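Side-chain contacts in glutathione S-transferase family protein (Populus trichocarpa, PDB 5F06), which probably catalyses the conjugation of glutathione to electrophilic substrates with release of a halide ion, as a Phi-class detoxifying transferase: residues Leu17-Glu22 with Tyr82-His87; His21-Asp26 with Ser71-Lys76; Tyr174-Met177 with Ser183-Asn186. All coordinates share one frame; numbering follows the deposited sequence. Where two conformers were deposited one is given.

Contact 1: residues Leu17-Glu22 with Tyr82-His87; sequences LTCLHE and YDLIRH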
ATOM      1  N   LEU A  17     -11.974  -4.297 -11.968  1.00  9.07           N
ATOM      2  CA  LEU A  17     -13.254  -4.569 -12.606  1.00  9.71           C
ATOM      3  C   LEU A  17     -14.425  -4.306 -11.665  1.00 10.62           C
ATOM      4  O   LEU A  17     -15.410  -3.685 -12.058  1.00 10.95           O
ATOM      5  CB  LEU A  17     -13.305  -6.007 -13.115  1.00 10.70           C
ATOM      6  CG  LEU A  17     -12.462  -6.290 -14.361  1.00 10.33           C
ATOM      7  CD1 LEU A  17     -12.451  -7.768 -14.661  1.00 10.52           C
ATOM      8  CD2 LEU A  17     -12.989  -5.512 -15.561  1.00 11.17           C
ATOM      9  N   THR A  18     -14.323  -4.759 -10.419  0.60 10.77           N
ATOM     10  CA  THR A  18     -15.422  -4.571  -9.484  0.60 11.74           C
ATOM     11  C   THR A  18     -15.591  -3.085  -9.163  0.60 11.26           C
ATOM     12  O   THR A  18     -16.717  -2.603  -9.013  0.60 11.55           O
ATOM     13  CB  THR A  18     -15.223  -5.388  -8.183  0.60 14.04           C
ATOM     14  OG1 THR A  18     -16.364  -5.223  -7.330  0.60 15.73           O
ATOM     15  CG2 THR A  18     -13.969  -4.961  -7.446  0.60 14.02           C
ATOM     16  N   CYS A  19     -14.481  -2.353  -9.086  1.00 10.20           N
ATOM     17  CA  CYS A  19     -14.543  -0.910  -8.868  1.00 10.04           C
ATOM     18  C   CYS A  19     -15.253  -0.214 -10.032  1.00 10.65           C
ATOM     19  O   CYS A  19     -16.122   0.634  -9.818  1.00 10.69           O
ATOM     20  CB  CYS A  19     -13.142  -0.322  -8.683  1.00  8.87           C
ATOM     21  SG  CYS A  19     -13.123   1.487  -8.437  1.00 13.46           S
ATOM     22  N   LEU A  20     -14.888  -0.579 -11.258  1.00  9.41           N
ATOM     23  CA  LEU A  20     -15.540  -0.028 -12.445  1.00  9.40           C
ATOM     24  C   LEU A  20     -17.058  -0.251 -12.409  1.00 10.16           C
ATOM     25  O   LEU A  20     -17.824   0.650 -12.752  1.00 10.00           O
ATOM     26  CB  LEU A  20     -14.941  -0.639 -13.716  1.00  8.69           C
ATOM     27  CG  LEU A  20     -13.523  -0.171 -14.064  1.00  9.62           C
ATOM     28  CD1 LEU A  20     -12.834  -1.133 -15.027  1.00  9.32           C
ATOM     29  CD2 LEU A  20     -13.564   1.227 -14.659  1.00 11.43           C
ATOM     30  N   HIS A  21     -17.494  -1.434 -11.984  1.00 11.99           N
ATOM     31  CA  HIS A  21     -18.924  -1.739 -11.926  1.00 13.28           C
ATOM     32  C   HIS A  21     -19.630  -0.994 -10.801  1.00 12.69           C
ATOM     33  O   HIS A  21     -20.767  -0.542 -10.975  1.00 14.06           O
ATOM     34  CB  HIS A  21     -19.151  -3.246 -11.765  1.00 12.93           C
ATOM     35  CG  HIS A  21     -18.756  -4.042 -12.966  1.00 14.57           C
ATOM     36  ND1 HIS A  21     -19.155  -3.706 -14.243  1.00 16.50           N
ATOM     37  CD2 HIS A  21     -18.007  -5.163 -13.089  1.00 14.22           C
ATOM     38  CE1 HIS A  21     -18.665  -4.584 -15.100  1.00 16.86           C
ATOM     39  NE2 HIS A  21     -17.965  -5.479 -14.425  1.00 15.45           N
ATOM     40  N   GLU A  22     -18.978  -0.883  -9.645  1.00 11.14           N
ATOM     41  CA  GLU A  22     -19.527  -0.101  -8.543  1.00 12.22           C
ATOM     42  C   GLU A  22     -19.824   1.321  -9.007  1.00 13.56           C
ATOM     43  O   GLU A  22     -20.808   1.928  -8.587  1.00 12.80           O
ATOM     44  CB  GLU A  22     -18.563  -0.073  -7.354  1.00 11.33           C
ATOM     45  CG  GLU A  22     -18.429  -1.397  -6.612  1.00 11.88           C
ATOM     46  CD  GLU A  22     -19.641  -1.734  -5.755  1.00 14.80           C
ATOM     47  OE1 GLU A  22     -20.575  -0.911  -5.668  1.00 15.69           O
ATOM     48  OE2 GLU A  22     -19.652  -2.831  -5.161  1.00 15.57           O
ATOM     49  N   TYR A  82     -21.575   4.239  -6.938  1.00 13.18           N
ATOM     50  CA  TYR A  82     -21.437   4.131  -5.494  1.00 13.40           C
ATOM     51  C   TYR A  82     -20.344   5.043  -4.934  1.00 12.75           C
ATOM     52  O   TYR A  82     -19.308   5.259  -5.555  1.00 12.80           O
ATOM     53  CB  TYR A  82     -21.149   2.689  -5.074  1.00 13.19           C
ATOM     54  CG  TYR A  82     -21.168   2.558  -3.576  1.00 13.34           C
ATOM     55  CD1 TYR A  82     -22.363   2.387  -2.894  1.00 14.84           C
ATOM     56  CD2 TYR A  82     -19.997   2.658  -2.839  1.00 12.54           C
ATOM     57  CE1 TYR A  82     -22.388   2.293  -1.518  1.00 15.21           C
ATOM     58  CE2 TYR A  82     -20.014   2.568  -1.466  1.00 13.00           C
ATOM     59  CZ  TYR A  82     -21.211   2.388  -0.809  1.00 14.04           C
ATOM     60  OH  TYR A  82     -21.229   2.298   0.563  1.00 14.40           O
ATOM     61  N   ASP A  83     -20.597   5.550  -3.730  1.00 14.25           N
ATOM     62  CA  ASP A  83     -19.692   6.458  -3.032  1.00 15.03           C
ATOM     63  C   ASP A  83     -18.570   5.693  -2.321  1.00 14.54           C
ATOM     64  O   ASP A  83     -18.639   5.454  -1.112  1.00 14.94           O
ATOM     65  CB  ASP A  83     -20.499   7.292  -2.031  1.00 16.40           C
ATOM     66  CG  ASP A  83     -19.665   8.337  -1.321  1.00 17.43           C
ATOM     67  OD1 ASP A  83     -18.518   8.592  -1.743  1.00 17.96           O
ATOM     68  OD2 ASP A  83     -20.178   8.914  -0.340  1.00 18.24           O
ATOM     69  N   LEU A  84     -17.535   5.323  -3.075  1.00 12.02           N
ATOM     70  CA  LEU A  84     -16.502   4.413  -2.577  1.00 12.04           C
ATOM     71  C   LEU A  84     -15.492   5.059  -1.623  1.00 11.81           C
ATOM     72  O   LEU A  84     -14.977   4.380  -0.733  1.00 10.76           O
ATOM     73  CB  LEU A  84     -15.734   3.787  -3.748  1.00 11.22           C
ATOM     74  CG  LEU A  84     -16.430   2.677  -4.537  1.00 12.85           C
ATOM     75  CD1 LEU A  84     -15.626   2.318  -5.777  1.00 14.19           C
ATOM     76  CD2 LEU A  84     -16.632   1.441  -3.664  1.00 13.88           C
ATOM     77  N   ILE A  85     -15.191   6.346  -1.813  1.00 11.83           N
ATOM     78  CA  ILE A  85     -14.185   7.011  -0.980  1.00 13.27           C
ATOM     79  C   ILE A  85     -14.759   8.167  -0.154  1.00 13.65           C
ATOM     80  O   ILE A  85     -14.016   8.908   0.487  1.00 14.04           O
ATOM     81  CB  ILE A  85     -12.999   7.521  -1.831  1.00 15.78           C
ATOM     82  CG1 ILE A  85     -13.462   8.522  -2.894  1.00 18.81           C
ATOM     83  CG2 ILE A  85     -12.281   6.331  -2.476  1.00 16.28           C
ATOM     84  CD1 ILE A  85     -12.316   9.248  -3.586  1.00 22.61           C
ATOM     85  N   ARG A  86     -16.085   8.296  -0.164  1.00 11.96           N
ATOM     86  CA  ARG A  86     -16.811   9.159   0.773  1.00 12.77           C
ATOM     87  C   ARG A  86     -16.510  10.645   0.548  1.00 14.60           C
ATOM     88  O   ARG A  86     -15.991  11.335   1.425  1.00 15.76           O
ATOM     89  CB  ARG A  86     -16.485   8.751   2.214  1.00 12.42           C
ATOM     90  CG  ARG A  86     -16.450   7.236   2.443  1.00 11.78           C
ATOM     91  CD  ARG A  86     -17.691   6.528   1.902  1.00 11.95           C
ATOM     92  NE  ARG A  86     -18.897   6.859   2.647  1.00 13.00           N
ATOM     93  CZ  ARG A  86     -20.112   6.418   2.334  1.00 13.85           C
ATOM     94  NH1 ARG A  86     -20.289   5.628   1.281  1.00 13.63           N
ATOM     95  NH2 ARG A  86     -21.153   6.764   3.074  1.00 15.22           N
ATOM     96  N   HIS A  87     -16.883  11.136  -0.630  1.00 18.65           N
ATOM     97  CA  HIS A  87     -16.509  12.480  -1.074  1.00 21.24           C
ATOM     98  C   HIS A  87     -17.267  13.631  -0.401  1.00 23.17           C
ATOM     99  O   HIS A  87     -16.996  14.796  -0.698  1.00 25.85           O
ATOM    100  CB  HIS A  87     -16.698  12.589  -2.592  1.00 21.09           C
ATOM    101  CG  HIS A  87     -18.129  12.553  -3.027  1.00 22.64           C
ATOM    102  ND1 HIS A  87     -18.824  11.378  -3.206  1.00 22.92           N
ATOM    103  CD2 HIS A  87     -18.996  13.550  -3.323  1.00 25.44           C
ATOM    104  CE1 HIS A  87     -20.059  11.650  -3.590  1.00 23.34           C
ATOM    105  NE2 HIS A  87     -20.189  12.962  -3.668  1.00 25.98           N
TER
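Glu22 and Tyr82 run alongside one another in the same direction, the carboxylate turned 65° against the phenol ring. OE1 of Glu22 stands 3.7 Å from CB of Tyr82 and approaches the ring obliquely. Behind this pair the backbones join directly: Tyr82 N donates to Glu22 O at 2.9 Å, a nearly straight bond (167°) that fixes the start of the 82-87 loop on the last turn of helix 11-22. A bend at chi2 turns the Glu22 carboxylate along the tyrosine, where OE2 forms a salt bridge with Arg201. The same arginine makes a cation-pi contact with the Tyr82 ring, and the phenol OH is hydrogen-bonded to Tyr162 O. The loop runs between helix 66-76 and helix 90-120, the linker that leads from the thioredoxin-like domain of a glutathione transferase into its helical domain. Leu84 supplies the apolar half of the contact. Leu84 CG sits at the edge of the Tyr82 ring, in plane, while Leu84 CD1 reaches the helix, 3.7 Å from Cys19 SG and 4.1 Å from Glu22 CB. Cys19 turns SG anti to its own backbone nitrogen (chi1 179°), which carries the sulfur out to that methyl.

Contact 2: residues His21-Asp26 with Ser71-Lys76; sequences HEKNLD and SYIAEK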
ATOM      1  N   HIS A  21     -17.494  -1.434 -11.984  1.00 11.99           N
ATOM      2  CA  HIS A  21     -18.924  -1.739 -11.926  1.00 13.28           C
ATOM      3  C   HIS A  21     -19.630  -0.994 -10.801  1.00 12.69           C
ATOM      4  O   HIS A  21     -20.767  -0.542 -10.975  1.00 14.06           O
ATOM      5  CB  HIS A  21     -19.151  -3.246 -11.765  1.00 12.93           C
ATOM      6  CG  HIS A  21     -18.756  -4.042 -12.966  1.00 14.57           C
ATOM      7  ND1 HIS A  21     -19.155  -3.706 -14.243  1.00 16.50           N
ATOM      8  CD2 HIS A  21     -18.007  -5.163 -13.089  1.00 14.22           C
ATOM      9  CE1 HIS A  21     -18.665  -4.584 -15.100  1.00 16.86           C
ATOM     10  NE2 HIS A  21     -17.965  -5.479 -14.425  1.00 15.45           N
ATOM     11  N   GLU A  22     -18.978  -0.883  -9.645  1.00 11.14           N
ATOM     12  CA  GLU A  22     -19.527  -0.101  -8.543  1.00 12.22           C
ATOM     13  C   GLU A  22     -19.824   1.321  -9.007  1.00 13.56           C
ATOM     14  O   GLU A  22     -20.808   1.928  -8.587  1.00 12.80           O
ATOM     15  CB  GLU A  22     -18.563  -0.073  -7.354  1.00 11.33           C
ATOM     16  CG  GLU A  22     -18.429  -1.397  -6.612  1.00 11.88           C
ATOM     17  CD  GLU A  22     -19.641  -1.734  -5.755  1.00 14.80           C
ATOM     18  OE1 GLU A  22     -20.575  -0.911  -5.668  1.00 15.69           O
ATOM     19  OE2 GLU A  22     -19.652  -2.831  -5.161  1.00 15.57           O
ATOM     20  N   LYS A  23     -18.971   1.841  -9.886  1.00 13.31           N
ATOM     21  CA  LYS A  23     -19.094   3.219 -10.351  1.00 12.01           C
ATOM     22  C   LYS A  23     -19.986   3.330 -11.593  1.00 13.94           C
ATOM     23  O   LYS A  23     -20.187   4.425 -12.121  1.00 15.93           O
ATOM     24  CB  LYS A  23     -17.707   3.798 -10.646  1.00 10.86           C
ATOM     25  CG  LYS A  23     -16.768   3.832  -9.429  1.00 11.16           C
ATOM     26  CD  LYS A  23     -17.301   4.691  -8.294  1.00 13.36           C
ATOM     27  CE  LYS A  23     -17.346   6.170  -8.659  1.00 14.31           C
ATOM     28  NZ  LYS A  23     -17.964   6.993  -7.585  1.00 16.13           N
ATOM     29  N   ASN A  24     -20.529   2.199 -12.040  1.00 14.96           N
ATOM     30  CA  ASN A  24     -21.389   2.154 -13.228  1.00 15.62           C
ATOM     31  C   ASN A  24     -20.705   2.722 -14.469  1.00 15.15           C
ATOM     32  O   ASN A  24     -21.332   3.436 -15.250  1.00 17.26           O
ATOM     33  CB  ASN A  24     -22.691   2.924 -12.985  1.00 17.08           C
ATOM     34  CG  ASN A  24     -23.524   2.338 -11.864  1.00 18.00           C
ATOM     35  OD1 ASN A  24     -23.427   1.150 -11.555  1.00 19.57           O
ATOM     36  ND2 ASN A  24     -24.368   3.169 -11.261  1.00 18.08           N
ATOM     37  N   LEU A  25     -19.431   2.399 -14.659  1.00 11.74           N
ATOM     38  CA  LEU A  25     -18.654   2.974 -15.755  1.00 10.87           C
ATOM     39  C   LEU A  25     -18.574   2.073 -16.983  1.00 11.04           C
ATOM     40  O   LEU A  25     -18.504   0.844 -16.870  1.00 10.95           O
ATOM     41  CB  LEU A  25     -17.238   3.296 -15.279  1.00 10.18           C
ATOM     42  CG  LEU A  25     -17.118   4.421 -14.249  1.00 11.91           C
ATOM     43  CD1 LEU A  25     -15.700   4.496 -13.720  1.00 12.76           C
ATOM     44  CD2 LEU A  25     -17.536   5.757 -14.851  1.00 12.96           C
ATOM     45  N   ASP A  26     -18.585   2.700 -18.156  1.00 13.05           N
ATOM     46  CA  ASP A  26     -18.232   2.024 -19.397  1.00 13.27           C
ATOM     47  C   ASP A  26     -16.732   1.817 -19.399  1.00 13.50           C
ATOM     48  O   ASP A  26     -15.995   2.629 -18.840  1.00 14.08           O
ATOM     49  CB  ASP A  26     -18.636   2.843 -20.637  1.00 14.29           C
ATOM     50  CG  ASP A  26     -20.137   3.016 -20.785  1.00 18.09           C
ATOM     51  OD1 ASP A  26     -20.912   2.300 -20.119  1.00 17.43           O
ATOM     52  OD2 ASP A  26     -20.542   3.872 -21.596  1.00 21.63           O
ATOM     53  N   SER A  71      -8.263   3.886  -7.069  1.00 10.33           N
ATOM     54  CA  SER A  71      -8.261   5.170  -6.379  1.00 12.86           C
ATOM     55  C   SER A  71      -8.507   6.309  -7.371  1.00 11.75           C
ATOM     56  O   SER A  71      -9.282   7.231  -7.104  1.00 12.47           O
ATOM     57  CB  SER A  71      -6.932   5.374  -5.638  1.00 14.33           C
ATOM     58  OG  SER A  71      -6.922   6.583  -4.899  1.00 16.43           O
ATOM     59  N   TYR A  72      -7.845   6.234  -8.518  1.00 11.15           N
ATOM     60  CA  TYR A  72      -8.049   7.205  -9.586  1.00 12.21           C
ATOM     61  C   TYR A  72      -9.508   7.240 -10.031  1.00 11.36           C
ATOM     62  O   TYR A  72     -10.135   8.301 -10.067  1.00 11.58           O
ATOM     63  CB  TYR A  72      -7.149   6.872 -10.776  1.00 11.40           C
ATOM     64  CG  TYR A  72      -7.382   7.766 -11.957  1.00 11.32           C
ATOM     65  CD1 TYR A  72      -7.066   9.118 -11.895  1.00 11.92           C
ATOM     66  CD2 TYR A  72      -7.917   7.270 -13.137  1.00 10.52           C
ATOM     67  CE1 TYR A  72      -7.275   9.948 -12.969  1.00 13.39           C
ATOM     68  CE2 TYR A  72      -8.131   8.099 -14.225  1.00 10.24           C
ATOM     69  CZ  TYR A  72      -7.807   9.436 -14.132  1.00 12.97           C
ATOM     70  OH  TYR A  72      -8.010  10.278 -15.203  1.00 13.19           O
ATOM     71  N   ILE A  73     -10.038   6.070 -10.366  0.74 10.53           N
ATOM     72  CA  ILE A  73     -11.419   5.941 -10.818  0.74 10.57           C
ATOM     73  C   ILE A  73     -12.394   6.443  -9.751  0.74 10.99           C
ATOM     74  O   ILE A  73     -13.320   7.201 -10.050  0.74 10.62           O
ATOM     75  CB  ILE A  73     -11.733   4.472 -11.177  0.74 10.70           C
ATOM     76  CG1 ILE A  73     -10.946   4.066 -12.427  0.74 10.73           C
ATOM     77  CG2 ILE A  73     -13.225   4.267 -11.415  0.74 12.32           C
ATOM     78  CD1 ILE A  73     -10.964   2.573 -12.710  0.74 10.67           C
ATOM     79  N   ALA A  74     -12.174   6.031  -8.508  1.00 10.15           N
ATOM     80  CA  ALA A  74     -13.052   6.416  -7.408  1.00 10.94           C
ATOM     81  C   ALA A  74     -13.057   7.928  -7.184  1.00 12.23           C
ATOM     82  O   ALA A  74     -14.097   8.516  -6.890  1.00 13.27           O
ATOM     83  CB  ALA A  74     -12.640   5.695  -6.132  1.00 13.42           C
ATOM     84  N   GLU A  75     -11.897   8.557  -7.337  1.00 12.66           N
ATOM     85  CA  GLU A  75     -11.778   9.996  -7.138  1.00 17.37           C
ATOM     86  C   GLU A  75     -12.351  10.775  -8.325  1.00 15.24           C
ATOM     87  O   GLU A  75     -13.060  11.764  -8.142  1.00 16.04           O
ATOM     88  CB  GLU A  75     -10.312  10.378  -6.906  1.00 23.33           C
ATOM     89  CG  GLU A  75     -10.035  11.877  -6.886  1.00 32.34           C
ATOM     90  CD  GLU A  75     -10.784  12.595  -5.781  1.00 40.25           C
ATOM     91  OE1 GLU A  75     -11.224  13.741  -6.008  1.00 44.83           O
ATOM     92  OE2 GLU A  75     -10.930  12.015  -4.682  1.00 41.67           O
ATOM     93  N   LYS A  76     -12.048  10.323  -9.537  1.00 13.00           N
ATOM     94  CA  LYS A  76     -12.414  11.066 -10.735  1.00 14.66           C
ATOM     95  C   LYS A  76     -13.923  11.086 -10.963  1.00 15.39           C
ATOM     96  O   LYS A  76     -14.479  12.098 -11.389  1.00 15.72           O
ATOM     97  CB  LYS A  76     -11.719  10.480 -11.966  1.00 12.55           C
ATOM     98  CG  LYS A  76     -12.149  11.142 -13.268  1.00 12.61           C
ATOM     99  CD  LYS A  76     -11.211  10.814 -14.407  1.00 11.87           C
ATOM    100  CE  LYS A  76     -11.693  11.419 -15.711  1.00 14.69           C
ATOM    101  NZ  LYS A  76     -10.606  11.434 -16.728  1.00 14.66           N
TER
HETATM  102  O   HOH W   1     -16.094   6.969  -5.548  1.00  9.05           O
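Leu25 and Ile73 pass each other head to tail, so that the methyls CD1 of Leu25 and CG2 of Ile73 come within 3.4 Å. That is tighter than an ordinary carbon contact, but Ile73 was deposited in two conformers and any strain is doubtful. The same CG2 of Ile73 meets Lys23 CG at 4.1 Å, the lysine chain also running past it in the reverse sense. Two bends in that chain, at chi2 (-61°) and chi3 (-67°), curl the ammonium toward the end of helix 66-76. There a single water accepts from Lys23 NZ at 2.8 Å and donates to Ala74 O at 2.9 Å, bridging the two segments. The same NZ is also hydrogen-bonded directly to the carbonyl oxygens of Phe77, Thr80 and Tyr82, just beyond helix 66-76. Lys23 and Leu25 are set in place by a Schellman motif, with Asn24 at positive phi and Asn24 N bonded to His21 O at 3.0 Å. In the thioredoxin-like domain helices 11-22 and 66-76 pack together against the sheet, while on helix 66-76 Ser71 OG is hydrogen-bonded to Lys97 NZ of the second subunit. With three carbonyls and a water around it, the largely buried ammonium has its polar needs met, and the negative end of helix 66-76 probably helps to stabilise its charge.

Contact 3: residues Tyr174-Met177 with Ser183-Asn186; sequences YYLM and SVVN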
ATOM      1  N   TYR A 174     -11.672 -14.093  -2.444  1.00 12.00           N
ATOM      2  CA  TYR A 174     -12.528 -14.956  -3.251  1.00 12.73           C
ATOM      3  C   TYR A 174     -11.825 -16.279  -3.544  1.00 12.72           C
ATOM      4  O   TYR A 174     -12.429 -17.352  -3.455  1.00 12.80           O
ATOM      5  CB  TYR A 174     -12.931 -14.273  -4.562  1.00 14.01           C
ATOM      6  CG  TYR A 174     -13.905 -15.100  -5.366  1.00 16.33           C
ATOM      7  CD1 TYR A 174     -15.206 -15.287  -4.920  1.00 16.70           C
ATOM      8  CD2 TYR A 174     -13.524 -15.710  -6.551  1.00 15.90           C
ATOM      9  CE1 TYR A 174     -16.101 -16.045  -5.631  1.00 17.48           C
ATOM     10  CE2 TYR A 174     -14.419 -16.477  -7.273  1.00 17.27           C
ATOM     11  CZ  TYR A 174     -15.705 -16.638  -6.808  1.00 17.33           C
ATOM     12  OH  TYR A 174     -16.608 -17.399  -7.514  1.00 17.68           O
ATOM     13  N   TYR A 175     -10.541 -16.205  -3.872  1.00 12.16           N
ATOM     14  CA  TYR A 175      -9.782 -17.410  -4.174  1.00 11.53           C
ATOM     15  C   TYR A 175      -9.416 -18.182  -2.908  1.00 12.15           C
ATOM     16  O   TYR A 175      -9.398 -19.415  -2.920  1.00 12.36           O
ATOM     17  CB  TYR A 175      -8.525 -17.060  -4.967  1.00 12.88           C
ATOM     18  CG  TYR A 175      -8.752 -16.875  -6.459  1.00 15.08           C
ATOM     19  CD1 TYR A 175      -9.740 -17.588  -7.134  1.00 17.85           C
ATOM     20  CD2 TYR A 175      -7.967 -16.003  -7.196  1.00 15.96           C
ATOM     21  CE1 TYR A 175      -9.943 -17.427  -8.489  1.00 18.84           C
ATOM     22  CE2 TYR A 175      -8.165 -15.838  -8.560  1.00 16.89           C
ATOM     23  CZ  TYR A 175      -9.154 -16.556  -9.196  1.00 17.06           C
ATOM     24  OH  TYR A 175      -9.361 -16.409 -10.549  1.00 16.73           O
ATOM     25  N   LEU A 176      -9.130 -17.468  -1.820  1.00 13.50           N
ATOM     26  CA  LEU A 176      -8.860 -18.115  -0.539  1.00 14.24           C
ATOM     27  C   LEU A 176     -10.029 -19.015  -0.143  1.00 14.84           C
ATOM     28  O   LEU A 176      -9.835 -20.127   0.353  1.00 14.65           O
ATOM     29  CB  LEU A 176      -8.606 -17.072   0.553  1.00 12.86           C
ATOM     30  CG  LEU A 176      -8.350 -17.599   1.970  1.00 16.29           C
ATOM     31  CD1 LEU A 176      -6.866 -17.710   2.252  1.00 18.42           C
ATOM     32  CD2 LEU A 176      -9.027 -16.720   3.008  1.00 17.90           C
ATOM     33  N   MET A 177     -11.246 -18.541  -0.382  1.00 13.74           N
ATOM     34  CA  MET A 177     -12.434 -19.266   0.055  1.00 13.53           C
ATOM     35  C   MET A 177     -12.652 -20.549  -0.744  1.00 15.01           C
ATOM     36  O   MET A 177     -13.496 -21.370  -0.385  1.00 14.99           O
ATOM     37  CB  MET A 177     -13.668 -18.368  -0.040  1.00 12.39           C
ATOM     38  CG  MET A 177     -13.636 -17.186   0.929  1.00 11.57           C
ATOM     39  SD  MET A 177     -13.378 -17.659   2.650  1.00 15.52           S
ATOM     40  CE  MET A 177     -14.961 -18.401   3.023  1.00 15.06           C
ATOM     41  N   SER A 183     -11.067 -21.615   6.151  1.00 14.12           N
ATOM     42  CA  SER A 183     -11.407 -21.782   7.562  1.00 15.63           C
ATOM     43  C   SER A 183     -11.133 -20.540   8.415  1.00 14.76           C
ATOM     44  O   SER A 183     -11.837 -20.303   9.400  1.00 14.53           O
ATOM     45  CB  SER A 183     -10.646 -22.976   8.146  1.00 16.94           C
ATOM     46  OG  SER A 183      -9.244 -22.834   7.983  1.00 17.02           O
ATOM     47  N   VAL A 184     -10.123 -19.748   8.053  1.00 12.80           N
ATOM     48  CA  VAL A 184      -9.795 -18.571   8.857  1.00 13.66           C
ATOM     49  C   VAL A 184     -10.919 -17.541   8.778  1.00 13.17           C
ATOM     50  O   VAL A 184     -11.153 -16.800   9.728  1.00 12.63           O
ATOM     51  CB  VAL A 184      -8.460 -17.906   8.434  1.00 15.53           C
ATOM     52  CG1 VAL A 184      -7.315 -18.881   8.576  1.00 17.93           C
ATOM     53  CG2 VAL A 184      -8.528 -17.358   7.014  1.00 14.69           C
ATOM     54  N   VAL A 185     -11.621 -17.512   7.651  1.00 13.59           N
ATOM     55  CA  VAL A 185     -12.779 -16.639   7.490  1.00 13.74           C
ATOM     56  C   VAL A 185     -14.011 -17.263   8.140  1.00 14.62           C
ATOM     57  O   VAL A 185     -14.723 -16.607   8.899  1.00 13.74           O
ATOM     58  CB  VAL A 185     -13.056 -16.354   5.990  1.00 12.37           C
ATOM     59  CG1 VAL A 185     -14.409 -15.667   5.780  1.00 11.87           C
ATOM     60  CG2 VAL A 185     -11.939 -15.512   5.411  1.00 11.64           C
ATOM     61  N   ASN A 186     -14.252 -18.539   7.856  1.00 15.14           N
ATOM     62  CA  ASN A 186     -15.469 -19.193   8.313  1.00 16.24           C
ATOM     63  C   ASN A 186     -15.571 -19.354   9.828  1.00 17.90           C
ATOM     64  O   ASN A 186     -16.673 -19.460  10.361  1.00 19.46           O
ATOM     65  CB  ASN A 186     -15.603 -20.563   7.650  1.00 15.64           C
ATOM     66  CG  ASN A 186     -16.072 -20.468   6.210  1.00 17.08           C
ATOM     67  OD1 ASN A 186     -16.766 -19.525   5.831  1.00 18.12           O
ATOM     68  ND2 ASN A 186     -15.697 -21.450   5.401  1.00 18.73           N
TER
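The Asn186 carboxamide is the flat group that touches across this contact, and Met177 reaches it with its terminal methyl. Met177 CE comes in obliquely, neither squarely over the face nor in line with the edge, and lies nearer to Asn186 OD1 (3.5 Å) than to Asn186 ND2 (3.9 Å). The pair belongs to the all-helical C-terminal domain of the glutathione transferase fold, where the chain leaves helix 170-176, turns through a short loop and enters the single turn of helix 183-186. Around this turn-back Trp195 of helix 189-198 touches both Met177 and Tyr174, whose ring also meets Phe204 edge-to-face.

Most of the grip comes from the methionine sulfur. Met177 SD rests 3.6 Å from Val185 CB, coming from the side of the CB hydrogen and about as near to one methyl as to the other, and the two side chains cross at about a right angle. The methionine chain is bent at both chi2 (-54°) and chi3 (-72°), which curls SD over the valine and swings CE on toward the asparagine. Cutting this side chain back to an alanine would probably bare the branched end of Val185 and open a gap between it, Asn186 and Trp195. No hydrogen bond crosses between the two segments, which meet through van der Waals contacts.

Leu176 works on the inner side. It also touches Ile111 and Ile114 of helix 90-120, while Val184 leans on Val137, Leu140 and Leu144 of helix 130-153, so the turn lies against both long helices of the domain. With CG anti to the backbone nitrogen (chi1 178°), Leu176 is directed at helix 183-186 and presents one methyl to both valines: Leu176 CD2 lies 4.0 Å from Val185 CG2 and 4.1 Å from Val184 CG2.

Overall arrangement
Contacts 1 and 2 are neighbours, their centres 5 Å apart, and both grow from the C-terminal end of helix 11-22. They share His21 and Glu22, and Lys23 NZ, 3.0 Å from Tyr82 O, ties one to the other. Together they hold helix 66-76 and the interdomain linker to that helix end. Contact 3 belongs to the helical domain, with its centre 23 Å from that of contact 1 and 27 Å from that of contact 2. None of the three touches the bound glutathione: the side chains of Cys19 and Ile73 are each about 12 Å from it and that of Leu176 about 14 Å, although Leu176 lies about 9 Å from the side chain of Thr11, a glutathione-binding residue.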